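Pullulanase (Bacillus acidopullulyticus, PDB 2WAN) hydrolyses the alpha-1,6-glucosidic linkages of pullulan and probably of branched starch polysaccharides, as a multidomain debranching glycoside hydrolase. Local coordinates at residues Y311-N316 with S360-W365; V331-A336 with D566-Q571; D393-A398 with Q600-D605. All coordinates share one frame; numbering follows the deposited sequence.

Interaction 1. Residues Y311-N316 with S360-W365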
loop_
_atom_site.group_PDB
_atom_site.type_symbol
_atom_site.label_atom_id
_atom_site.label_comp_id
_atom_site.label_asym_id
_atom_site.label_seq_id
_atom_site.Cartn_x
_atom_site.Cartn_y
_atom_site.Cartn_z
ATOM N N TYR A 311 12.951 17.141 -16.860
ATOM C CA TYR A 311 13.548 15.851 -16.484
ATOM C C TYR A 311 12.517 14.729 -16.481
ATOM O O TYR A 311 12.774 13.653 -15.922
ATOM C CB TYR A 311 14.209 15.935 -15.097
ATOM C CG TYR A 311 15.126 17.129 -14.946
ATOM C CD1 TYR A 311 16.329 17.189 -15.646
ATOM C CD2 TYR A 311 14.787 18.196 -14.116
ATOM C CE1 TYR A 311 17.173 18.282 -15.536
ATOM C CE2 TYR A 311 15.640 19.307 -13.987
ATOM C CZ TYR A 311 16.830 19.332 -14.706
ATOM O OH TYR A 311 17.693 20.409 -14.629
ATOM N N ASP A 312 11.364 14.976 -17.101
ATOM C CA ASP A 312 10.287 13.998 -17.109
ATOM C C ASP A 312 10.163 13.268 -18.446
ATOM O O ASP A 312 9.719 13.829 -19.458
ATOM C CB ASP A 312 8.961 14.633 -16.702
ATOM C CG ASP A 312 7.829 13.639 -16.714
ATOM O OD1 ASP A 312 7.964 12.595 -16.030
ATOM O OD2 ASP A 312 6.825 13.894 -17.422
ATOM N N TYR A 313 10.568 12.006 -18.439
ATOM C CA TYR A 313 10.542 11.186 -19.644
ATOM C C TYR A 313 9.300 10.318 -19.691
ATOM O O TYR A 313 9.070 9.509 -18.794
ATOM C CB TYR A 313 11.796 10.312 -19.736
ATOM C CG TYR A 313 11.829 9.487 -21.021
ATOM C CD1 TYR A 313 12.092 10.093 -22.250
ATOM C CD2 TYR A 313 11.576 8.109 -21.007
ATOM C CE1 TYR A 313 12.107 9.364 -23.430
ATOM C CE2 TYR A 313 11.599 7.360 -22.186
ATOM C CZ TYR A 313 11.867 8.003 -23.401
ATOM O OH TYR A 313 11.887 7.299 -24.584
ATOM N N SER A 314 8.511 10.482 -20.745
ATOM C CA SER A 314 7.225 9.803 -20.831
ATOM C C SER A 314 7.183 8.648 -21.835
ATOM O O SER A 314 6.122 8.050 -22.040
ATOM C CB SER A 314 6.104 10.812 -21.102
ATOM O OG SER A 314 6.278 11.454 -22.348
ATOM N N GLY A 315 8.317 8.329 -22.458
ATOM C CA GLY A 315 8.360 7.195 -23.399
ATOM C C GLY A 315 8.119 5.855 -22.713
ATOM O O GLY A 315 8.265 5.739 -21.494
ATOM N N ASN A 316 7.785 4.836 -23.506
ATOM C CA ASN A 316 7.449 3.509 -22.975
ATOM C C ASN A 316 8.588 2.499 -23.145
ATOM O O ASN A 316 8.371 1.296 -23.007
ATOM C CB ASN A 316 6.171 2.981 -23.651
ATOM C CG ASN A 316 6.327 2.823 -25.178
ATOM O OD1 ASN A 316 7.434 2.906 -25.723
ATOM N ND2 ASN A 316 5.213 2.597 -25.865
ATOM N N SER A 360 20.129 11.688 -24.059
ATOM C CA SER A 360 18.891 11.794 -24.823
ATOM C C SER A 360 17.820 12.590 -24.046
ATOM O O SER A 360 18.156 13.339 -23.134
ATOM C CB SER A 360 18.396 10.392 -25.204
ATOM O OG SER A 360 17.315 10.454 -26.118
ATOM N N ASP A 361 16.552 12.412 -24.406
ATOM C CA ASP A 361 15.431 13.201 -23.853
ATOM C C ASP A 361 15.290 13.155 -22.325
ATOM O O ASP A 361 15.290 12.081 -21.718
ATOM C CB ASP A 361 14.098 12.725 -24.442
ATOM C CG ASP A 361 13.995 12.921 -25.949
ATOM O OD1 ASP A 361 14.797 13.675 -26.536
ATOM O OD2 ASP A 361 13.083 12.301 -26.544
ATOM N N ASN A 362 15.149 14.325 -21.712
ATOM C CA ASN A 362 14.649 14.418 -20.336
ATOM C C ASN A 362 15.460 13.605 -19.330
ATOM O O ASN A 362 14.901 12.910 -18.470
ATOM C CB ASN A 362 13.157 14.038 -20.289
ATOM C CG ASN A 362 12.347 14.761 -21.361
ATOM O OD1 ASN A 362 11.704 14.138 -22.203
ATOM N ND2 ASN A 362 12.402 16.092 -21.343
ATOM N N GLY A 363 16.780 13.694 -19.443
ATOM C CA GLY A 363 17.666 13.062 -18.483
ATOM C C GLY A 363 17.961 11.599 -18.758
ATOM O O GLY A 363 18.682 10.963 -17.983
ATOM N N THR A 364 17.445 11.072 -19.868
ATOM C CA THR A 364 17.738 9.686 -20.229
ATOM C C THR A 364 19.036 9.544 -21.027
ATOM O O THR A 364 19.523 10.499 -21.641
ATOM C CB THR A 364 16.579 8.990 -20.996
ATOM O OG1 THR A 364 16.440 9.557 -22.310
ATOM C CG2 THR A 364 15.257 9.113 -20.230
ATOM N N TRP A 365 19.576 8.330 -21.001
ATOM C CA TRP A 365 20.701 7.928 -21.832
ATOM C C TRP A 365 20.238 6.732 -22.647
ATOM O O TRP A 365 19.524 5.855 -22.144
ATOM C CB TRP A 365 21.904 7.553 -20.967
ATOM C CG TRP A 365 22.525 8.719 -20.224
ATOM C CD1 TRP A 365 21.984 9.417 -19.178
ATOM C CD2 TRP A 365 23.819 9.291 -20.461
ATOM N NE1 TRP A 365 22.856 10.405 -18.761
ATOM C CE2 TRP A 365 23.992 10.342 -19.527
ATOM C CE3 TRP A 365 24.845 9.022 -21.379
ATOM C CZ2 TRP A 365 25.161 11.119 -19.478
ATOM C CZ3 TRP A 365 26.007 9.799 -21.332
ATOM C CH2 TRP A 365 26.150 10.837 -20.393
HETATM O O HOH W 1 9.463 12.689 -22.636
#

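Interaction 2. Residues V331-A336 with D566-Q571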
loop_
_atom_site.group_PDB
_atom_site.type_symbol
_atom_site.label_atom_id
_atom_site.label_comp_id
_atom_site.label_asym_id
_atom_site.label_seq_id
_atom_site.Cartn_x
_atom_site.Cartn_y
_atom_site.Cartn_z
ATOM N N VAL A 331 17.904 4.366 -20.130
ATOM C CA VAL A 331 17.906 4.506 -18.666
ATOM C C VAL A 331 17.776 5.982 -18.290
ATOM O O VAL A 331 18.346 6.854 -18.966
ATOM C CB VAL A 331 19.191 3.876 -18.022
ATOM C CG1 VAL A 331 20.477 4.606 -18.487
ATOM C CG2 VAL A 331 19.096 3.848 -16.489
ATOM N N TRP A 332 17.016 6.263 -17.227
ATOM C CA TRP A 332 16.852 7.626 -16.726
ATOM C C TRP A 332 17.918 7.933 -15.680
ATOM O O TRP A 332 17.951 7.313 -14.617
ATOM C CB TRP A 332 15.443 7.803 -16.133
ATOM C CG TRP A 332 15.093 9.238 -15.783
ATOM C CD1 TRP A 332 14.929 10.286 -16.650
ATOM C CD2 TRP A 332 14.855 9.756 -14.471
ATOM N NE1 TRP A 332 14.606 11.437 -15.947
ATOM C CE2 TRP A 332 14.551 11.134 -14.610
ATOM C CE3 TRP A 332 14.853 9.185 -13.187
ATOM C CZ2 TRP A 332 14.258 11.952 -13.505
ATOM C CZ3 TRP A 332 14.570 9.997 -12.093
ATOM C CH2 TRP A 332 14.277 11.367 -12.262
ATOM N N ALA A 333 18.812 8.871 -15.991
ATOM C CA ALA A 333 19.899 9.220 -15.071
ATOM C C ALA A 333 20.241 10.706 -15.235
ATOM O O ALA A 333 21.310 11.055 -15.762
ATOM C CB ALA A 333 21.123 8.351 -15.318
ATOM N N PRO A 334 19.330 11.576 -14.769
ATOM C CA PRO A 334 19.384 13.013 -15.066
ATOM C C PRO A 334 20.538 13.759 -14.412
ATOM O O PRO A 334 20.847 14.885 -14.826
ATOM C CB PRO A 334 18.040 13.531 -14.542
ATOM C CG PRO A 334 17.689 12.604 -13.438
ATOM C CD PRO A 334 18.155 11.240 -13.935
ATOM N N THR A 335 21.169 13.158 -13.409
ATOM C CA THR A 335 22.306 13.812 -12.750
ATOM C C THR A 335 23.666 13.222 -13.147
ATOM O O THR A 335 24.718 13.727 -12.740
ATOM C CB THR A 335 22.167 13.775 -11.228
ATOM O OG1 THR A 335 22.247 12.419 -10.786
ATOM C CG2 THR A 335 20.843 14.400 -10.788
ATOM N N ALA A 336 23.654 12.157 -13.947
ATOM C CA ALA A 336 24.904 11.507 -14.344
ATOM C C ALA A 336 25.722 12.384 -15.298
ATOM O O ALA A 336 25.160 13.088 -16.137
ATOM C CB ALA A 336 24.632 10.141 -14.980
ATOM N N ASP A 566 19.608 3.775 -6.124
ATOM C CA ASP A 566 20.526 4.759 -5.535
ATOM C C ASP A 566 21.825 4.853 -6.310
ATOM O O ASP A 566 22.483 5.897 -6.283
ATOM C CB ASP A 566 20.823 4.470 -4.054
ATOM C CG ASP A 566 19.896 5.237 -3.108
ATOM O OD1 ASP A 566 19.151 6.123 -3.585
ATOM O OD2 ASP A 566 19.900 4.929 -1.893
ATOM N N LYS A 567 22.183 3.774 -7.011
ATOM C CA LYS A 567 23.377 3.811 -7.870
ATOM C C LYS A 567 23.140 4.567 -9.193
ATOM O O LYS A 567 24.091 5.005 -9.842
ATOM C CB LYS A 567 23.943 2.395 -8.099
ATOM C CG LYS A 567 24.499 1.752 -6.816
ATOM C CD LYS A 567 25.158 0.380 -7.048
ATOM C CE LYS A 567 24.177 -0.750 -7.377
ATOM N NZ LYS A 567 24.933 -2.040 -7.545
ATOM N N ILE A 568 21.883 4.735 -9.591
ATOM C CA ILE A 568 21.564 5.399 -10.857
ATOM C C ILE A 568 21.161 6.863 -10.640
ATOM O O ILE A 568 21.660 7.751 -11.335
ATOM C CB ILE A 568 20.491 4.608 -11.667
ATOM C CG1 ILE A 568 21.001 3.185 -11.938
ATOM C CG2 ILE A 568 20.127 5.338 -12.995
ATOM C CD1 ILE A 568 19.959 2.243 -12.524
ATOM N N VAL A 569 20.261 7.106 -9.685
ATOM C CA VAL A 569 19.806 8.466 -9.363
ATOM C C VAL A 569 19.802 8.612 -7.832
ATOM O O VAL A 569 18.766 8.365 -7.188
ATOM C CB VAL A 569 18.391 8.788 -9.926
ATOM C CG1 VAL A 569 18.132 10.298 -9.903
ATOM C CG2 VAL A 569 18.213 8.273 -11.361
ATOM N N PRO A 570 20.964 8.989 -7.247
ATOM C CA PRO A 570 21.161 8.997 -5.798
ATOM C C PRO A 570 20.010 9.621 -5.009
ATOM O O PRO A 570 19.634 10.781 -5.241
ATOM C CB PRO A 570 22.480 9.775 -5.635
ATOM C CG PRO A 570 23.264 9.356 -6.850
ATOM C CD PRO A 570 22.228 9.298 -7.958
ATOM N N GLN A 571 19.447 8.803 -4.118
ATOM C CA GLN A 571 18.340 9.154 -3.196
ATOM C C GLN A 571 16.956 9.410 -3.773
ATOM O O GLN A 571 15.972 9.317 -3.042
ATOM C CB GLN A 571 18.697 10.345 -2.297
ATOM C CG GLN A 571 19.841 10.088 -1.329
ATOM C CD GLN A 571 20.031 11.272 -0.397
ATOM O OE1 GLN A 571 19.212 12.198 -0.380
ATOM N NE2 GLN A 571 21.116 11.260 0.365
HETATM O O HOH W 2 21.324 10.416 -12.287
#

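Interaction 3. Residues D393-A398 with Q600-D605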
loop_
_atom_site.group_PDB
_atom_site.type_symbol
_atom_site.label_atom_id
_atom_site.label_comp_id
_atom_site.label_asym_id
_atom_site.label_seq_id
_atom_site.Cartn_x
_atom_site.Cartn_y
_atom_site.Cartn_z
ATOM N N ASP A 393 19.764 -2.825 -14.580
ATOM C CA ASP A 393 18.630 -2.083 -15.097
ATOM C C ASP A 393 17.378 -2.340 -14.233
ATOM O O ASP A 393 16.949 -3.482 -14.135
ATOM C CB ASP A 393 18.360 -2.557 -16.522
ATOM C CG ASP A 393 17.470 -1.611 -17.309
ATOM O OD1 ASP A 393 16.688 -0.866 -16.698
ATOM O OD2 ASP A 393 17.579 -1.597 -18.571
ATOM N N PRO A 394 16.785 -1.281 -13.630
ATOM C CA PRO A 394 15.534 -1.476 -12.870
ATOM C C PRO A 394 14.413 -2.083 -13.721
ATOM O O PRO A 394 13.473 -2.682 -13.176
ATOM C CB PRO A 394 15.161 -0.047 -12.447
ATOM C CG PRO A 394 16.484 0.638 -12.312
ATOM C CD PRO A 394 17.257 0.116 -13.520
ATOM N N TYR A 395 14.517 -1.922 -15.039
ATOM C CA TYR A 395 13.536 -2.468 -15.969
ATOM C C TYR A 395 13.898 -3.848 -16.543
ATOM O O TYR A 395 13.182 -4.324 -17.414
ATOM C CB TYR A 395 13.282 -1.477 -17.124
ATOM C CG TYR A 395 12.363 -0.328 -16.772
ATOM C CD1 TYR A 395 12.822 0.755 -16.007
ATOM C CD2 TYR A 395 11.021 -0.325 -17.194
ATOM C CE1 TYR A 395 11.980 1.830 -15.677
ATOM C CE2 TYR A 395 10.160 0.744 -16.867
ATOM C CZ TYR A 395 10.660 1.821 -16.111
ATOM O OH TYR A 395 9.832 2.858 -15.754
ATOM N N ALA A 396 14.990 -4.475 -16.084
ATOM C CA ALA A 396 15.374 -5.800 -16.585
ATOM C C ALA A 396 14.236 -6.799 -16.358
ATOM O O ALA A 396 13.583 -6.763 -15.302
ATOM C CB ALA A 396 16.650 -6.309 -15.866
ATOM N N ARG A 397 14.053 -7.711 -17.325
ATOM C CA ARG A 397 13.014 -8.734 -17.256
ATOM C C ARG A 397 13.535 -10.105 -16.850
ATOM O O ARG A 397 12.736 -11.016 -16.613
ATOM C CB ARG A 397 12.286 -8.886 -18.599
ATOM C CG ARG A 397 11.818 -7.591 -19.256
ATOM C CD ARG A 397 11.106 -6.632 -18.285
ATOM N NE ARG A 397 10.333 -5.638 -19.043
ATOM C CZ ARG A 397 9.723 -4.590 -18.497
ATOM N NH1 ARG A 397 9.807 -4.361 -17.194
ATOM N NH2 ARG A 397 9.014 -3.765 -19.258
ATOM N N ALA A 398 14.860 -10.259 -16.829
ATOM C CA ALA A 398 15.543 -11.493 -16.428
ATOM C C ALA A 398 16.940 -11.091 -15.915
ATOM O O ALA A 398 17.371 -9.940 -16.119
ATOM C CB ALA A 398 15.643 -12.455 -17.607
ATOM N N GLN A 600 7.017 7.306 -9.642
ATOM C CA GLN A 600 5.638 6.888 -9.916
ATOM C C GLN A 600 5.535 6.142 -11.257
ATOM O O GLN A 600 4.873 5.103 -11.349
ATOM C CB GLN A 600 4.689 8.098 -9.908
ATOM C CG GLN A 600 3.187 7.730 -10.017
ATOM C CD GLN A 600 2.333 8.965 -10.261
ATOM O OE1 GLN A 600 2.431 9.593 -11.313
ATOM N NE2 GLN A 600 1.514 9.330 -9.277
ATOM N N LYS A 601 6.174 6.680 -12.295
ATOM C CA LYS A 601 6.183 6.023 -13.607
ATOM C C LYS A 601 6.769 4.617 -13.535
ATOM O O LYS A 601 6.253 3.711 -14.195
ATOM C CB LYS A 601 6.942 6.869 -14.640
ATOM C CG LYS A 601 7.086 6.173 -16.010
ATOM C CD LYS A 601 7.818 7.070 -17.000
ATOM C CE LYS A 601 8.184 6.336 -18.301
ATOM N NZ LYS A 601 7.052 5.514 -18.852
ATOM N N PHE A 602 7.817 4.428 -12.724
ATOM C CA PHE A 602 8.411 3.111 -12.567
ATOM C C PHE A 602 7.367 2.098 -12.074
ATOM O O PHE A 602 7.298 0.962 -12.558
ATOM C CB PHE A 602 9.610 3.124 -11.594
ATOM C CG PHE A 602 10.137 1.742 -11.307
ATOM C CD1 PHE A 602 11.046 1.153 -12.180
ATOM C CD2 PHE A 602 9.662 0.986 -10.214
ATOM C CE1 PHE A 602 11.515 -0.147 -11.964
ATOM C CE2 PHE A 602 10.130 -0.311 -10.003
ATOM C CZ PHE A 602 11.054 -0.870 -10.883
ATOM N N VAL A 603 6.578 2.508 -11.087
ATOM C CA VAL A 603 5.542 1.631 -10.543
ATOM C C VAL A 603 4.454 1.377 -11.586
ATOM O O VAL A 603 4.041 0.227 -11.795
ATOM C CB VAL A 603 4.944 2.208 -9.228
ATOM C CG1 VAL A 603 3.774 1.329 -8.719
ATOM C CG2 VAL A 603 6.035 2.294 -8.171
ATOM N N LEU A 604 3.974 2.437 -12.230
ATOM C CA LEU A 604 2.950 2.265 -13.253
ATOM C C LEU A 604 3.417 1.349 -14.382
ATOM O O LEU A 604 2.669 0.472 -14.823
ATOM C CB LEU A 604 2.521 3.624 -13.827
ATOM C CG LEU A 604 1.761 4.527 -12.847
ATOM C CD1 LEU A 604 1.807 5.997 -13.322
ATOM C CD2 LEU A 604 0.327 4.048 -12.700
ATOM N N ASP A 605 4.639 1.569 -14.868
ATOM C CA ASP A 605 5.178 0.710 -15.930
ATOM C C ASP A 605 5.248 -0.750 -15.451
ATOM O O ASP A 605 4.917 -1.673 -16.202
ATOM C CB ASP A 605 6.573 1.151 -16.359
ATOM C CG ASP A 605 6.570 2.447 -17.158
ATOM O OD1 ASP A 605 5.514 2.881 -17.634
ATOM O OD2 ASP A 605 7.653 3.025 -17.306
#

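Interaction 1. Residues Y311-N316 with S360-W365
Y313 lies against T364 and N362, so that the loop before strand 319-322 is laid over the turn of a beta hairpin formed by strands 353-359 and 364-370 in the carbohydrate-binding module 48 region. At the root of the side chain, CB rests on N362 CB at 4.0 Å. One bond further on, CG of Y313 stands anti to the backbone N (chi1 -177°), and there it takes the closest apolar touch, 3.5 Å from T364 CG2. That methyl sits over one ring face as a CH-pi contact, 4.0 Å from the centroid of the Y313 ring. On the opposite face the chain doubles back, and G315 N lies above the plane near the rim. Along the near side of the ring, Y313 CD1 approaches D361 O obliquely, and CE1 meets D361 CB at 4.0 Å. The phenol oxygen is hydrogen-bonded to D317 OD1.

The turn keeps its own shape: D361 O accepts both T364 N and T364 OG1, the latter at 2.8 Å, which holds the threonine with its methyl directed at the tyrosine. G363 has backbone angles at which a CB would jam against the carbonyl oxygen of N362. Nearer the start of the loop, N362 lays its CB and CG against D312 O, the CG at 3.4 Å, while its ND2 bonds to R310 O. The amide oxygen turns to a water that bridges the segments, donating to N362 OD1 at 2.7 Å and accepting from S314 N.

Interaction 2. Residues V331-A336 with D566-Q571
I568 and V569 close on the carbonyl of W332 from the end of helix 564-568, each placing a CG2 methyl 3.4 Å from W332 O. V569 is the first residue to leave the helical conformation, and its side chain points at the facing segment. With CG1 anti to the backbone N (chi1 -164°), both its methyls reach P334 CD and the six-membered end of the W332 indole: V569 CG2 lies 3.9 Å from P334 CD and meets the indole obliquely at CE3. The CG2 of I568, one residue earlier, touches V331 CG2 and, at 3.9 Å, A333 CB. No direct hydrogen bond joins the two segments here; the fit is apolar and buried.

Around this first shell, P334 CD sits 3.6 Å above the W332 indole plane, over its centre, so proline and indole offer the valine a combined surface. The proline belongs to a type I beta turn, closed by A336 N donating to A333 O at 3.2 Å. One water ties the turn to the helix end, accepting from T335 N and donating to I568 O at 2.8 Å. Behind V569 and P570 the chain is held in its exit from the helix by Q571 N, which reaches D566 OD1 at 2.7 Å from above the carboxylate plane. Y572 meets the W332 ring, and K567 NZ bonds to T390 O.

Strand 326-332 thus ends against a short helix that follows the third barrel strand in the chain, before the fourth, an interface of the kind expected where a module 48 beta-domain packs on the (beta/alpha)8 barrel of an alpha-amylase-type debranching enzyme.

Interaction 3. Residues D393-A398 with Q600-D605
Y395 and F602 meet in a T-shaped (edge-to-face) pair, by which a type I beta turn, D393 to A396, is seated on helix 597-614 of the barrel domain. The edge of F602 is directed at the face of Y395, with planes at 84° and centroids 5.4 Å apart. The two side chains run in opposite senses, each reaching past the other toward the opposing backbone: the Y395 hydroxyl arrives over F602 CA, and F602 CE1 comes 3.4 Å from P394 O, near the phenyl plane. P394 CB also touches CE1, while F602 CD1 lies 3.7 Å from Y395 CE1.

At the tip, Y395 OH donates to D605 OD2 at 2.7 Å. The carboxylate lies at the edge of the phenol ring, its plane turned 60° from it, and the hydroxyl meets OD2 on its anti side, 19° out of the carboxylate plane. The syn lone pair of the same oxygen is left to K601 NZ, a salt bridge within the helix, so two donors grip OD2 and hold the carboxylate orientation. An alanine in place of Y395 removes the phenol donor and the ring face, and would probably leave D605 OD2 held by K601 alone within this contact, its carboxylate freer to turn, with a gap beside the edge of F602.

Second-shell bonds set the turn itself. D393 makes an Asx turn, its OD1 accepting from Y395 N, while its OD2 is held by the hydroxyls of Y378 and Y380. P394 O accepts from N515 ND2. K601 NZ, 3.0 Å from D605 OD2, also donates to G315 O.

In the fold
The three contacts form one continuous patch where the module 48 region meets the barrel domain, with centres about 12 Å apart for interactions 1 and 2 and about 14 Å for each of them with interaction 3. Interactions 1 and 2 share a sheet: W365 N probably bonds to V331 O at 2.8 Å, and W332 NE1 faces Y311 O and N362 O, making a weak hydrogen bond to each. Interactions 1 and 3 are joined through the lysine of the helix, G315 O lying 2.9 Å from K601 NZ. Interactions 2 and 3, which join module to barrel, touch through I568 CD1 and P394 CD, 3.6 Å apart; interaction 1 packs a loop on the hairpin beside them.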